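Endoglucanase (Uncultured bacterium, PDB 3X17) probably hydrolyses internal beta-1,4-glucosidic bonds of cellulose, as a glycoside hydrolase family 9 endoglucanase with an N-terminal Ig-like domain. Local coordinates at residues A[266-271]-A[322-327]; A[150-155]-A[245-250]; A[457-462]-A[554-559]; A[411-416]-A[444-449]; A[431-436]-A[534-539]. One frame throughout, in Å; residues are numbered along the deposited sequence.

Interaction 1 (A[266-271]-A[322-327])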
# COMPACT_ATOMS: atom_id res chain seq x y z
N TYR A 266 -25.16 -4.90 5.46
CA TYR A 266 -25.93 -3.99 4.61
C TYR A 266 -25.07 -3.40 3.52
O TYR A 266 -23.87 -3.18 3.69
CB TYR A 266 -26.53 -2.85 5.42
CG TYR A 266 -27.61 -3.31 6.37
CD1 TYR A 266 -28.92 -3.53 5.93
CD2 TYR A 266 -27.31 -3.59 7.69
CE1 TYR A 266 -29.90 -3.99 6.80
CE2 TYR A 266 -28.27 -4.08 8.56
CZ TYR A 266 -29.56 -4.26 8.12
OH TYR A 266 -30.49 -4.75 9.01
N VAL A 267 -25.71 -3.14 2.39
CA VAL A 267 -25.05 -2.54 1.23
C VAL A 267 -25.44 -1.08 1.24
O VAL A 267 -26.62 -0.74 1.18
CB VAL A 267 -25.55 -3.21 -0.06
CG1 VAL A 267 -25.00 -2.51 -1.30
CG2 VAL A 267 -25.19 -4.69 -0.03
N TYR A 268 -24.45 -0.22 1.47
CA TYR A 268 -24.69 1.21 1.64
C TYR A 268 -24.82 1.90 0.28
O TYR A 268 -24.51 1.30 -0.76
CB TYR A 268 -23.57 1.81 2.47
CG TYR A 268 -23.63 1.40 3.93
CD1 TYR A 268 -23.31 0.11 4.32
CD2 TYR A 268 -24.20 2.24 4.89
CE1 TYR A 268 -23.40 -0.29 5.62
CE2 TYR A 268 -24.30 1.85 6.21
CZ TYR A 268 -23.90 0.59 6.56
OH TYR A 268 -24.03 0.16 7.85
N ARG A 269 -25.26 3.16 0.29
CA ARG A 269 -25.78 3.81 -0.90
C ARG A 269 -24.66 4.11 -1.89
O ARG A 269 -23.49 4.22 -1.51
CB ARG A 269 -26.45 5.12 -0.50
CG ARG A 269 -25.44 6.19 -0.05
CD ARG A 269 -26.13 7.44 0.43
NE ARG A 269 -27.01 7.17 1.55
CZ ARG A 269 -28.09 7.89 1.84
NH1 ARG A 269 -28.39 8.97 1.12
NH2 ARG A 269 -28.84 7.54 2.88
N ILE A 270 -25.02 4.24 -3.17
CA ILE A 270 -24.03 4.53 -4.20
C ILE A 270 -23.34 5.88 -3.98
O ILE A 270 -23.90 6.80 -3.36
CB ILE A 270 -24.62 4.48 -5.60
CG1 ILE A 270 -25.70 5.56 -5.77
CG2 ILE A 270 -25.18 3.09 -5.92
CD1 ILE A 270 -25.31 6.74 -6.68
N THR A 271 -22.23 6.04 -4.69
CA THR A 271 -21.44 7.24 -4.68
C THR A 271 -20.84 7.34 -6.09
O THR A 271 -20.57 6.31 -6.73
CB THR A 271 -20.34 7.03 -3.65
OG1 THR A 271 -20.63 7.74 -2.44
CG2 THR A 271 -19.01 7.33 -4.19
N ALA A 322 -23.69 10.34 8.71
CA ALA A 322 -22.91 9.95 9.87
C ALA A 322 -23.37 8.61 10.45
O ALA A 322 -22.58 7.85 11.03
CB ALA A 322 -22.96 11.07 10.97
N GLU A 323 -24.65 8.30 10.28
CA GLU A 323 -25.17 7.04 10.81
C GLU A 323 -24.75 5.79 10.03
O GLU A 323 -24.81 4.68 10.54
CB GLU A 323 -26.69 7.09 11.01
CG GLU A 323 -27.48 7.14 9.72
CD GLU A 323 -27.77 8.56 9.25
OE1 GLU A 323 -27.25 9.52 9.86
OE2 GLU A 323 -28.49 8.72 8.23
N ASP A 324 -24.33 5.96 8.78
CA ASP A 324 -23.77 4.87 8.00
C ASP A 324 -22.41 4.40 8.56
O ASP A 324 -21.87 3.38 8.12
CB ASP A 324 -23.61 5.29 6.55
CG ASP A 324 -24.93 5.39 5.82
OD1 ASP A 324 -25.99 5.19 6.47
OD2 ASP A 324 -24.91 5.67 4.59
N ASN A 325 -21.85 5.15 9.50
CA ASN A 325 -20.58 4.78 10.12
C ASN A 325 -20.66 4.00 11.41
O ASN A 325 -19.66 3.88 12.10
CB ASN A 325 -19.70 6.02 10.33
CG ASN A 325 -19.56 6.82 9.07
OD1 ASN A 325 -19.51 8.05 9.10
ND2 ASN A 325 -19.65 6.14 7.93
N SER A 326 -21.84 3.47 11.74
CA SER A 326 -22.04 2.85 13.05
C SER A 326 -21.25 1.54 13.21
O SER A 326 -21.01 1.10 14.32
CB SER A 326 -23.52 2.59 13.33
OG SER A 326 -24.03 1.58 12.45
N GLY A 327 -20.86 0.90 12.10
CA GLY A 327 -20.08 -0.35 12.19
C GLY A 327 -18.97 -0.50 11.17
O GLY A 327 -18.54 -1.62 10.85
O HOH W 1 -21.66 0.36 9.31
O HOH W 2 -24.84 1.77 9.62
O HOH W 3 -28.15 6.05 4.71

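Interaction 2 (A[150-155]-A[245-250])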
# COMPACT_ATOMS: atom_id res chain seq x y z
N HIS A 150 -21.45 -15.17 4.34
CA HIS A 150 -22.18 -15.69 3.19
C HIS A 150 -23.53 -15.01 2.94
O HIS A 150 -24.15 -15.24 1.90
CB HIS A 150 -22.38 -17.20 3.30
CG HIS A 150 -22.79 -17.85 2.01
ND1 HIS A 150 -24.10 -18.16 1.73
CD2 HIS A 150 -22.08 -18.12 0.89
CE1 HIS A 150 -24.17 -18.70 0.52
NE2 HIS A 150 -22.96 -18.68 -0.01
N GLU A 151 -23.98 -14.18 3.89
CA GLU A 151 -25.24 -13.44 3.67
C GLU A 151 -25.07 -12.01 3.17
O GLU A 151 -26.01 -11.21 3.23
CB GLU A 151 -26.14 -13.49 4.93
CG GLU A 151 -26.54 -14.91 5.37
CD GLU A 151 -27.15 -15.72 4.22
OE1 GLU A 151 -28.08 -15.20 3.57
OE2 GLU A 151 -26.68 -16.86 3.96
N ASP A 152 -23.88 -11.66 2.67
CA ASP A 152 -23.61 -10.26 2.24
C ASP A 152 -24.38 -10.01 0.94
O ASP A 152 -24.16 -10.74 -0.03
CB ASP A 152 -22.10 -10.08 1.93
CG ASP A 152 -21.22 -10.01 3.18
OD1 ASP A 152 -21.75 -9.97 4.32
OD2 ASP A 152 -19.97 -9.99 3.03
N GLY A 153 -25.24 -8.99 0.85
CA GLY A 153 -25.83 -8.28 1.98
C GLY A 153 -27.14 -7.63 1.55
O GLY A 153 -27.63 -7.84 0.44
N TYR A 154 -27.73 -6.86 2.44
CA TYR A 154 -29.09 -6.34 2.23
C TYR A 154 -29.02 -4.85 1.95
O TYR A 154 -28.31 -4.12 2.65
CB TYR A 154 -29.93 -6.59 3.50
CG TYR A 154 -30.19 -8.07 3.73
CD1 TYR A 154 -29.23 -8.87 4.35
CD2 TYR A 154 -31.29 -8.70 3.14
CE1 TYR A 154 -29.45 -10.23 4.55
CE2 TYR A 154 -31.51 -10.05 3.31
CZ TYR A 154 -30.58 -10.82 3.98
OH TYR A 154 -30.78 -12.18 4.09
N VAL A 155 -29.78 -4.39 0.98
CA VAL A 155 -29.76 -2.98 0.59
C VAL A 155 -30.23 -2.09 1.73
O VAL A 155 -31.33 -2.30 2.25
CB VAL A 155 -30.66 -2.72 -0.62
CG1 VAL A 155 -30.66 -1.24 -0.95
CG2 VAL A 155 -30.19 -3.55 -1.81
N HIS A 245 -21.31 1.85 -2.06
CA HIS A 245 -20.13 2.44 -1.44
C HIS A 245 -19.37 1.41 -0.62
O HIS A 245 -18.15 1.39 -0.61
CB HIS A 245 -20.54 3.60 -0.55
CG HIS A 245 -19.41 4.18 0.24
ND1 HIS A 245 -18.28 4.70 -0.36
CD2 HIS A 245 -19.32 4.48 1.56
CE1 HIS A 245 -17.52 5.26 0.57
NE2 HIS A 245 -18.11 5.11 1.74
N LYS A 246 -20.09 0.57 0.09
CA LYS A 246 -19.46 -0.32 1.03
C LYS A 246 -20.52 -1.26 1.59
O LYS A 246 -21.73 -1.09 1.32
CB LYS A 246 -18.82 0.49 2.17
CG LYS A 246 -19.85 1.22 3.06
CD LYS A 246 -19.23 1.82 4.29
CE LYS A 246 -20.24 2.74 5.00
NZ LYS A 246 -19.77 3.16 6.36
N LEU A 247 -20.05 -2.29 2.28
CA LEU A 247 -20.89 -3.33 2.78
C LEU A 247 -20.42 -3.68 4.17
O LEU A 247 -19.27 -4.08 4.35
CB LEU A 247 -20.81 -4.56 1.88
CG LEU A 247 -21.94 -5.56 2.04
CD1 LEU A 247 -22.05 -6.39 0.75
CD2 LEU A 247 -21.73 -6.44 3.29
N ALA A 248 -21.28 -3.53 5.16
CA ALA A 248 -20.83 -3.77 6.53
C ALA A 248 -22.02 -3.97 7.46
O ALA A 248 -23.15 -3.74 7.06
CB ALA A 248 -19.94 -2.61 7.02
N GLY A 249 -21.74 -4.43 8.68
CA GLY A 249 -22.76 -4.55 9.72
C GLY A 249 -23.08 -3.18 10.27
O GLY A 249 -22.34 -2.22 10.01
N LEU A 250 -24.19 -3.08 11.01
CA LEU A 250 -24.52 -1.86 11.76
C LEU A 250 -23.58 -1.66 12.94
O LEU A 250 -23.41 -0.55 13.42
CB LEU A 250 -25.99 -1.89 12.23
CG LEU A 250 -27.04 -1.99 11.11
CD1 LEU A 250 -28.45 -2.18 11.68
CD2 LEU A 250 -26.99 -0.76 10.20

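Interaction 3 (A[457-462]-A[554-559])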
# COMPACT_ATOMS: atom_id res chain seq x y z
N GLU A 457 19.19 8.20 -8.06
CA GLU A 457 18.84 8.66 -6.74
C GLU A 457 17.37 8.45 -6.44
O GLU A 457 17.01 8.31 -5.33
CB GLU A 457 19.27 10.10 -6.50
CG GLU A 457 18.49 11.16 -7.20
CD GLU A 457 19.16 12.52 -7.11
OE1 GLU A 457 20.20 12.66 -6.47
OE2 GLU A 457 18.60 13.46 -7.66
N TYR A 458 16.53 8.43 -7.44
CA TYR A 458 15.09 8.25 -7.18
C TYR A 458 14.85 6.80 -6.77
O TYR A 458 14.18 6.52 -5.77
CB TYR A 458 14.25 8.62 -8.39
CG TYR A 458 14.00 10.11 -8.54
CD1 TYR A 458 14.48 11.03 -7.62
CD2 TYR A 458 13.31 10.60 -9.64
CE1 TYR A 458 14.29 12.41 -7.80
CE2 TYR A 458 13.08 11.95 -9.81
CZ TYR A 458 13.56 12.85 -8.90
OH TYR A 458 13.26 14.19 -9.05
N GLU A 459 15.52 5.89 -7.46
CA GLU A 459 15.41 4.47 -7.15
C GLU A 459 15.97 4.16 -5.76
O GLU A 459 15.39 3.37 -4.99
CB GLU A 459 16.13 3.66 -8.22
CG GLU A 459 15.69 2.22 -8.30
CD GLU A 459 16.31 1.49 -9.50
OE1 GLU A 459 15.87 1.74 -10.63
OE2 GLU A 459 17.27 0.73 -9.31
N ARG A 460 17.05 4.85 -5.40
CA ARG A 460 17.56 4.73 -4.05
C ARG A 460 16.52 5.24 -3.03
O ARG A 460 16.30 4.60 -2.01
CB ARG A 460 18.90 5.46 -3.86
CG ARG A 460 19.45 5.32 -2.41
CD ARG A 460 20.79 6.06 -2.22
NE ARG A 460 20.59 7.51 -2.07
CZ ARG A 460 20.99 8.43 -2.97
NH1 ARG A 460 21.62 8.04 -4.08
NH2 ARG A 460 20.75 9.72 -2.76
N ALA A 461 15.93 6.40 -3.31
CA ALA A 461 14.96 6.98 -2.40
C ALA A 461 13.74 6.08 -2.25
O ALA A 461 13.17 6.01 -1.17
CB ALA A 461 14.55 8.40 -2.84
N ALA A 462 13.32 5.43 -3.33
CA ALA A 462 12.22 4.47 -3.26
C ALA A 462 12.63 3.27 -2.41
O ALA A 462 11.86 2.81 -1.55
CB ALA A 462 11.81 4.02 -4.67
N ALA A 554 7.80 -5.07 -5.79
CA ALA A 554 7.91 -5.70 -7.11
C ALA A 554 9.01 -5.04 -7.97
O ALA A 554 9.74 -5.72 -8.69
CB ALA A 554 6.57 -5.67 -7.83
N HIS A 555 9.16 -3.72 -7.86
CA HIS A 555 10.27 -3.03 -8.51
C HIS A 555 11.63 -3.65 -8.13
O HIS A 555 12.47 -3.92 -8.98
CB HIS A 555 10.26 -1.54 -8.20
CG HIS A 555 11.38 -0.79 -8.87
ND1 HIS A 555 11.24 -0.17 -10.10
CD2 HIS A 555 12.68 -0.63 -8.52
CE1 HIS A 555 12.40 0.35 -10.46
NE2 HIS A 555 13.29 0.09 -9.52
N PHE A 556 11.84 -3.90 -6.84
CA PHE A 556 13.13 -4.39 -6.42
C PHE A 556 13.28 -5.91 -6.48
O PHE A 556 14.39 -6.42 -6.38
CB PHE A 556 13.48 -3.81 -5.05
CG PHE A 556 13.77 -2.34 -5.09
CD1 PHE A 556 14.96 -1.88 -5.62
CD2 PHE A 556 12.79 -1.41 -4.77
CE1 PHE A 556 15.24 -0.52 -5.67
CE2 PHE A 556 13.06 -0.06 -4.81
CZ PHE A 556 14.31 0.39 -5.25
N ALA A 557 12.19 -6.62 -6.74
CA ALA A 557 12.24 -8.07 -6.91
C ALA A 557 12.60 -8.41 -8.35
O ALA A 557 12.94 -9.55 -8.65
CB ALA A 557 10.90 -8.69 -6.58
N SER A 558 12.46 -7.47 -9.25
CA SER A 558 12.67 -7.80 -10.62
C SER A 558 13.93 -7.18 -11.23
O SER A 558 14.52 -7.72 -12.13
CB SER A 558 11.44 -7.46 -11.44
OG SER A 558 11.11 -6.14 -11.27
N LEU A 559 14.33 -6.04 -10.72
CA LEU A 559 15.34 -5.26 -11.37
C LEU A 559 14.79 -4.84 -12.72
O LEU A 559 14.93 -3.70 -13.14
CB LEU A 559 16.60 -6.08 -11.57
CG LEU A 559 17.41 -6.43 -10.34
CD1 LEU A 559 16.87 -5.77 -9.11
CD2 LEU A 559 17.46 -7.93 -10.23

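Interaction 4 (A[411-416]-A[444-449])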
# COMPACT_ATOMS: atom_id res chain seq x y z
N ARG A 411 10.04 15.24 -7.59
CA ARG A 411 11.03 16.19 -7.11
C ARG A 411 10.70 16.69 -5.70
O ARG A 411 11.53 16.59 -4.80
CB ARG A 411 11.24 17.36 -8.10
CG ARG A 411 12.72 17.74 -8.29
CD ARG A 411 12.91 18.91 -9.25
NE ARG A 411 12.42 18.59 -10.59
CZ ARG A 411 11.50 19.29 -11.25
NH1 ARG A 411 11.03 20.42 -10.73
NH2 ARG A 411 11.07 18.87 -12.44
N SER A 412 9.47 17.13 -5.48
CA SER A 412 9.09 17.43 -4.10
C SER A 412 9.25 16.24 -3.14
O SER A 412 9.75 16.41 -2.04
CB SER A 412 7.69 18.05 -4.01
OG SER A 412 6.75 17.16 -4.56
N VAL A 413 8.87 15.03 -3.55
CA VAL A 413 9.12 13.87 -2.69
C VAL A 413 10.61 13.76 -2.35
O VAL A 413 10.97 13.64 -1.18
CB VAL A 413 8.58 12.54 -3.27
CG1 VAL A 413 9.06 11.38 -2.43
CG2 VAL A 413 7.05 12.57 -3.28
N PHE A 414 11.47 13.80 -3.37
CA PHE A 414 12.90 13.66 -3.18
C PHE A 414 13.48 14.70 -2.24
O PHE A 414 14.32 14.38 -1.39
CB PHE A 414 13.63 13.71 -4.51
CG PHE A 414 15.07 13.27 -4.42
CD1 PHE A 414 15.38 11.93 -4.23
CD2 PHE A 414 16.11 14.21 -4.38
CE1 PHE A 414 16.70 11.51 -4.06
CE2 PHE A 414 17.43 13.80 -4.22
CZ PHE A 414 17.73 12.45 -4.05
N GLN A 415 12.99 15.94 -2.33
CA GLN A 415 13.43 16.99 -1.42
C GLN A 415 13.10 16.70 0.04
O GLN A 415 13.90 17.01 0.96
CB GLN A 415 12.82 18.33 -1.83
CG GLN A 415 12.72 19.32 -0.69
CD GLN A 415 12.18 20.68 -1.13
OE1 GLN A 415 11.87 21.53 -0.29
NE2 GLN A 415 12.07 20.89 -2.43
N THR A 416 11.90 16.16 0.29
CA THR A 416 11.56 15.75 1.66
C THR A 416 12.46 14.60 2.12
O THR A 416 12.98 14.60 3.24
CB THR A 416 10.08 15.36 1.79
OG1 THR A 416 9.26 16.40 1.25
CG2 THR A 416 9.70 15.15 3.28
N MET A 444 6.38 5.19 -4.78
CA MET A 444 5.75 4.97 -6.08
C MET A 444 5.88 6.20 -7.00
O MET A 444 6.17 6.04 -8.15
CB MET A 444 4.28 4.55 -5.92
CG MET A 444 3.61 4.13 -7.24
SD MET A 444 1.81 4.03 -7.07
CE MET A 444 1.63 2.70 -5.89
N LEU A 445 5.68 7.42 -6.50
CA LEU A 445 5.87 8.59 -7.37
C LEU A 445 7.32 8.76 -7.83
O LEU A 445 7.56 9.13 -8.99
CB LEU A 445 5.35 9.89 -6.75
CG LEU A 445 3.91 9.91 -6.22
CD1 LEU A 445 3.64 11.23 -5.53
CD2 LEU A 445 2.88 9.60 -7.30
N LEU A 446 8.28 8.47 -6.95
CA LEU A 446 9.70 8.43 -7.36
C LEU A 446 9.92 7.42 -8.48
O LEU A 446 10.52 7.75 -9.50
CB LEU A 446 10.61 8.08 -6.18
CG LEU A 446 10.62 9.11 -5.05
CD1 LEU A 446 11.15 8.49 -3.76
CD2 LEU A 446 11.46 10.33 -5.45
N LEU A 447 9.34 6.23 -8.35
CA LEU A 447 9.48 5.24 -9.38
C LEU A 447 8.78 5.62 -10.67
O LEU A 447 9.20 5.20 -11.74
CB LEU A 447 9.04 3.86 -8.90
CG LEU A 447 9.90 3.21 -7.81
CD1 LEU A 447 9.28 1.91 -7.31
CD2 LEU A 447 11.35 3.00 -8.27
N PHE A 448 7.67 6.35 -10.60
CA PHE A 448 7.00 6.78 -11.84
C PHE A 448 7.96 7.70 -12.64
O PHE A 448 8.09 7.56 -13.85
CB PHE A 448 5.71 7.55 -11.56
CG PHE A 448 4.52 6.67 -11.20
CD1 PHE A 448 4.54 5.30 -11.42
CD2 PHE A 448 3.38 7.24 -10.67
CE1 PHE A 448 3.43 4.50 -11.09
CE2 PHE A 448 2.24 6.45 -10.37
CZ PHE A 448 2.28 5.09 -10.58
N ALA A 449 8.55 8.66 -11.95
CA ALA A 449 9.47 9.62 -12.54
C ALA A 449 10.73 8.92 -13.06
O ALA A 449 11.10 9.08 -14.22
CB ALA A 449 9.85 10.72 -11.49

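Interaction 5 (A[431-436]-A[534-539])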
# COMPACT_ATOMS: atom_id res chain seq x y z
N PHE A 431 2.73 13.31 10.30
CA PHE A 431 2.46 11.87 10.38
C PHE A 431 0.98 11.61 10.65
O PHE A 431 0.49 11.88 11.73
CB PHE A 431 3.32 11.21 11.46
CG PHE A 431 4.76 11.06 11.07
CD1 PHE A 431 5.63 12.15 11.11
CD2 PHE A 431 5.21 9.88 10.51
CE1 PHE A 431 6.95 12.04 10.68
CE2 PHE A 431 6.56 9.73 10.11
CZ PHE A 431 7.43 10.80 10.21
N HIS A 432 0.29 11.09 9.65
CA HIS A 432 -1.13 10.80 9.77
C HIS A 432 -1.37 9.29 9.79
O HIS A 432 -0.48 8.48 9.52
CB HIS A 432 -1.92 11.43 8.61
CG HIS A 432 -1.64 12.89 8.40
ND1 HIS A 432 -1.10 13.39 7.23
CD2 HIS A 432 -1.77 13.94 9.24
CE1 HIS A 432 -0.94 14.70 7.35
NE2 HIS A 432 -1.32 15.06 8.57
N TRP A 433 -2.62 8.93 10.05
CA TRP A 433 -3.07 7.56 9.99
C TRP A 433 -2.74 6.97 8.61
O TRP A 433 -3.20 7.47 7.62
CB TRP A 433 -4.59 7.59 10.14
CG TRP A 433 -5.24 6.33 10.51
CD1 TRP A 433 -4.79 5.07 10.28
CD2 TRP A 433 -6.55 6.19 11.07
NE1 TRP A 433 -5.72 4.14 10.71
CE2 TRP A 433 -6.81 4.82 11.21
CE3 TRP A 433 -7.53 7.11 11.45
CZ2 TRP A 433 -7.99 4.33 11.76
CZ3 TRP A 433 -8.71 6.63 12.01
CH2 TRP A 433 -8.94 5.25 12.12
N GLY A 434 -1.94 5.91 8.56
CA GLY A 434 -1.47 5.36 7.29
C GLY A 434 -0.16 5.97 6.78
O GLY A 434 0.17 5.84 5.60
N SER A 435 0.61 6.59 7.67
CA SER A 435 1.87 7.16 7.27
C SER A 435 2.79 6.18 6.52
O SER A 435 3.47 6.58 5.58
CB SER A 435 2.59 7.80 8.46
OG SER A 435 3.14 6.79 9.28
N ASN A 436 2.83 4.92 6.93
CA ASN A 436 3.58 3.93 6.18
C ASN A 436 3.14 3.82 4.72
O ASN A 436 3.95 3.76 3.80
CB ASN A 436 3.46 2.57 6.85
CG ASN A 436 4.28 2.49 8.13
OD1 ASN A 436 5.06 3.39 8.43
ND2 ASN A 436 4.10 1.42 8.89
N ASP A 534 -5.29 -2.66 20.52
CA ASP A 534 -6.28 -1.57 20.58
C ASP A 534 -5.95 -0.40 19.65
O ASP A 534 -6.80 0.46 19.41
CB ASP A 534 -6.35 -1.02 22.03
CG ASP A 534 -6.00 -2.08 23.07
OD1 ASP A 534 -4.78 -2.27 23.37
OD2 ASP A 534 -6.94 -2.77 23.54
N SER A 535 -4.68 -0.24 19.31
CA SER A 535 -4.26 0.94 18.57
C SER A 535 -4.57 0.75 17.11
O SER A 535 -3.73 0.26 16.35
CB SER A 535 -2.77 1.22 18.76
OG SER A 535 -2.40 2.41 18.08
N TYR A 536 -5.80 1.05 16.73
CA TYR A 536 -6.21 0.89 15.37
C TYR A 536 -5.71 2.05 14.48
O TYR A 536 -5.71 1.95 13.26
CB TYR A 536 -7.73 0.72 15.29
CG TYR A 536 -8.53 1.90 15.81
CD1 TYR A 536 -8.68 3.04 15.05
CD2 TYR A 536 -9.17 1.85 17.06
CE1 TYR A 536 -9.40 4.16 15.54
CE2 TYR A 536 -9.89 2.96 17.55
CZ TYR A 536 -10.01 4.11 16.77
OH TYR A 536 -10.75 5.20 17.19
N GLU A 537 -5.27 3.14 15.08
CA GLU A 537 -4.79 4.24 14.27
C GLU A 537 -3.29 4.19 13.98
O GLU A 537 -2.75 5.01 13.33
CB GLU A 537 -5.23 5.57 14.87
CG GLU A 537 -4.39 6.14 15.94
CD GLU A 537 -4.61 5.49 17.24
OE1 GLU A 537 -4.60 6.14 18.28
OE2 GLU A 537 -4.76 4.29 17.23
N THR A 538 -2.66 3.16 14.46
CA THR A 538 -1.21 3.05 14.45
C THR A 538 -0.81 1.64 14.02
O THR A 538 0.24 1.43 13.40
CB THR A 538 -0.73 3.34 15.88
OG1 THR A 538 -0.32 4.71 15.99
CG2 THR A 538 0.26 2.42 16.36
N ASN A 539 -1.62 0.65 14.40
CA ASN A 539 -1.18 -0.74 14.35
C ASN A 539 -2.21 -1.63 13.67
O ASN A 539 -2.32 -2.83 13.96
CB ASN A 539 -0.88 -1.27 15.75
CG ASN A 539 0.08 -2.45 15.73
OD1 ASN A 539 1.06 -2.48 14.96
ND2 ASN A 539 -0.19 -3.43 16.58
O HOH W 4 -1.12 4.67 11.12

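Interaction 1 (A[266-271]-A[322-327])
The hydroxyl of Y268 is held by two waters that tie it to the backbone turn around D324. Water 1 lies 2.8 Å from Y268 OH, gives a hydrogen bond to D324 O and accepts one from G327 N. Water 2, in the plane of the phenol ring, also meets Y268 OH, at a rather short distance, and donates to E323 O and to S326 OG. D324 presents its side chain to the ring edge: D324 CG lies 3.4 Å from Y268 CD2, and the carboxylate is turned 71° from the ring plane. The same carboxylate leans to R269, whose chain turns about CG-CD (chi3 59°) and leaves R269 NE 4.0 Å from D324 OD2, a long salt bridge. Water 3 donates to D324 OD1 at 2.9 Å and lies very close to R269 NH2, a short distance to be read with caution. K246 also meets both segments, with a cation-pi contact to the Y268 ring and a hydrogen bond from NZ to D324 O. The contact thus fastens the loop between helices 294-312 and 337-351 to strand 265-271, which runs between strands 154-155 and 243-249 in a small mixed sheet.

Interaction 2 (A[150-155]-A[245-250])
L247 sets its branched end against D152 and G153, while its neighbours along 245-250 turn to other partners. H245 uses both ring nitrogens away from this contact, ND1 with D274 OD2 and NE2 with P330 O. K246 next sends its ammonium to S328 OG and G329 O. At L247, CG stands anti to the backbone N (chi1 -162°), which carries both methyls toward the loop. CD2 lies against the carboxylate end of D152, 3.6 Å from D152 CG, and CD1 is 3.9 Å from D152 CB and 4.1 Å from G153 N, the nitrogen of the cis peptide that links D152 to G153. The carboxylate is paired with K182 through OD2 and with R265 through OD1; a zinc ion lies about 5 Å from this side chain. L250 rests on Y266 and Y268. Strand 265-271 lies between strands 154-155 and 243-249 in the sheet, so L247, which also touches R265 and V267, reaches past the middle strand to the loop leading into the outer one.

Interaction 3 (A[457-462]-A[554-559])
The F556 ring directs its edge at the carbonyl of E459, whose O lies near the ring plane and 3.2 Å from F556 CZ, while one face of the same ring is covered by H555, with H555 CD2 3.6 Å above it and over the centre. The imidazole in turn meets the carboxylate of E459 at its own edge, the two planes 64° apart. This contact belongs to the (alpha/alpha)6 barrel of the catalytic domain and joins helix 456-469 to the last helix, 543-558. Their short segments cross steeply, at -115°, with axes 11.6 Å apart, a separation bridged by long side chains. E459 spans it in extended form: its CG passes 3.8 Å from F556 CZ, and its OE1 accepts a weak hydrogen bond from H555 NE2 at 3.3 Å. ND1 of the imidazole has its stronger partner in Y201 OH; together with the weak NE2 bond this probably limits the rotation of the ring that lies over F556. Helix 435-452 adds L447 against H555, and Y116 of helix 115-130 touches F556. Near the end of the chain, S558 OG turns back to A554 O at 3.0 Å. One turn on from E459 in helix 456-469, A462 CB sits 4.3 Å from F556 CE2.

Interaction 4 (A[411-416]-A[444-449])
L446 reaches from helix 435-452 to V413 and F414 of helix 396-418, packing two helices of the (alpha/alpha)6 barrel together. Its CB leads off with CG anti to the carbonyl carbon (chi1 -64°), swinging the branch toward the other helix. CG comes to 3.8 Å from V413 CG1, and CD1 meets that same methyl at an equal 3.8 Å. CD2 continues along the partner helix, 4.0 Å from F414 N and 4.1 Å from F414 CB, and sits near the plane of the phenyl ring, at its edge. V413 uses its other methyl on L445: V413 CG2 is 4.3 Å from L445 CD1. The segments cross at -127° with axes 9.3 Å apart, close enough for such short branched chains to mesh. Y458 and A461 of helix 456-469 also touch L446, and Y371 and P373 lie against L445. All four touching residues are buried, and no hydrogen bond crosses between the segments, so the two helices are held here by the fit of aliphatic carbons, without directional bonds.

Interaction 5 (A[431-436]-A[534-539])
W433 is the second residue of a type II turn from H432 to S435, which brings its CA within 5.7 Å of E537 CA, and G434 takes the positive phi (90°) that such a turn calls for. The indole extends from this turn with CG anti to the backbone N, lying flat against the backbone of E537. E537 CA makes a CH-pi contact with the five-membered ring, 3.8 Å from its centroid and 18° off the normal. The six-membered ring meets Y536 at an oblique 43°, W433 CZ2 standing 3.6 Å from Y536 CD1 at the phenol edge. Water 4 bridges the backbones, accepting from G434 N and donating to E537 O at 2.8 Å. E537 OE2 receives S535 OG, while OE1 takes bonds from Q516 N and T517 OG1; Q516 also holds Y536 OH through its NE2. The turn leads directly into helix 435-452, whose N-cap is G434, and faces the loop that precedes helix 543-558; F431 and N436 rest on Y468 of helix 456-469.

Interactions 1 and 2 adjoin, with centres 9 Å apart, at the four-stranded sheet that includes strands 154-155, 265-271 and 243-249; they touch directly, through K246 on D324 and probably L250 O on S326 OG. The zinc ion, held by C132, D148, H149 and H175, is nearer interaction 2 than interaction 1, about 14 Å from the Y268 side chain. Interactions 3 and 4, centres 12 Å apart, touch through Y458, A461, F414 and L446 and so join helices 396-418, 435-452 and 456-469 with the last helix, 543-558. Interaction 5 sits at the start of helix 435-452, used farther along by interaction 4, their nearest atoms about 8 Å apart. Interactions 1 and 3 lie 39 Å apart between centres.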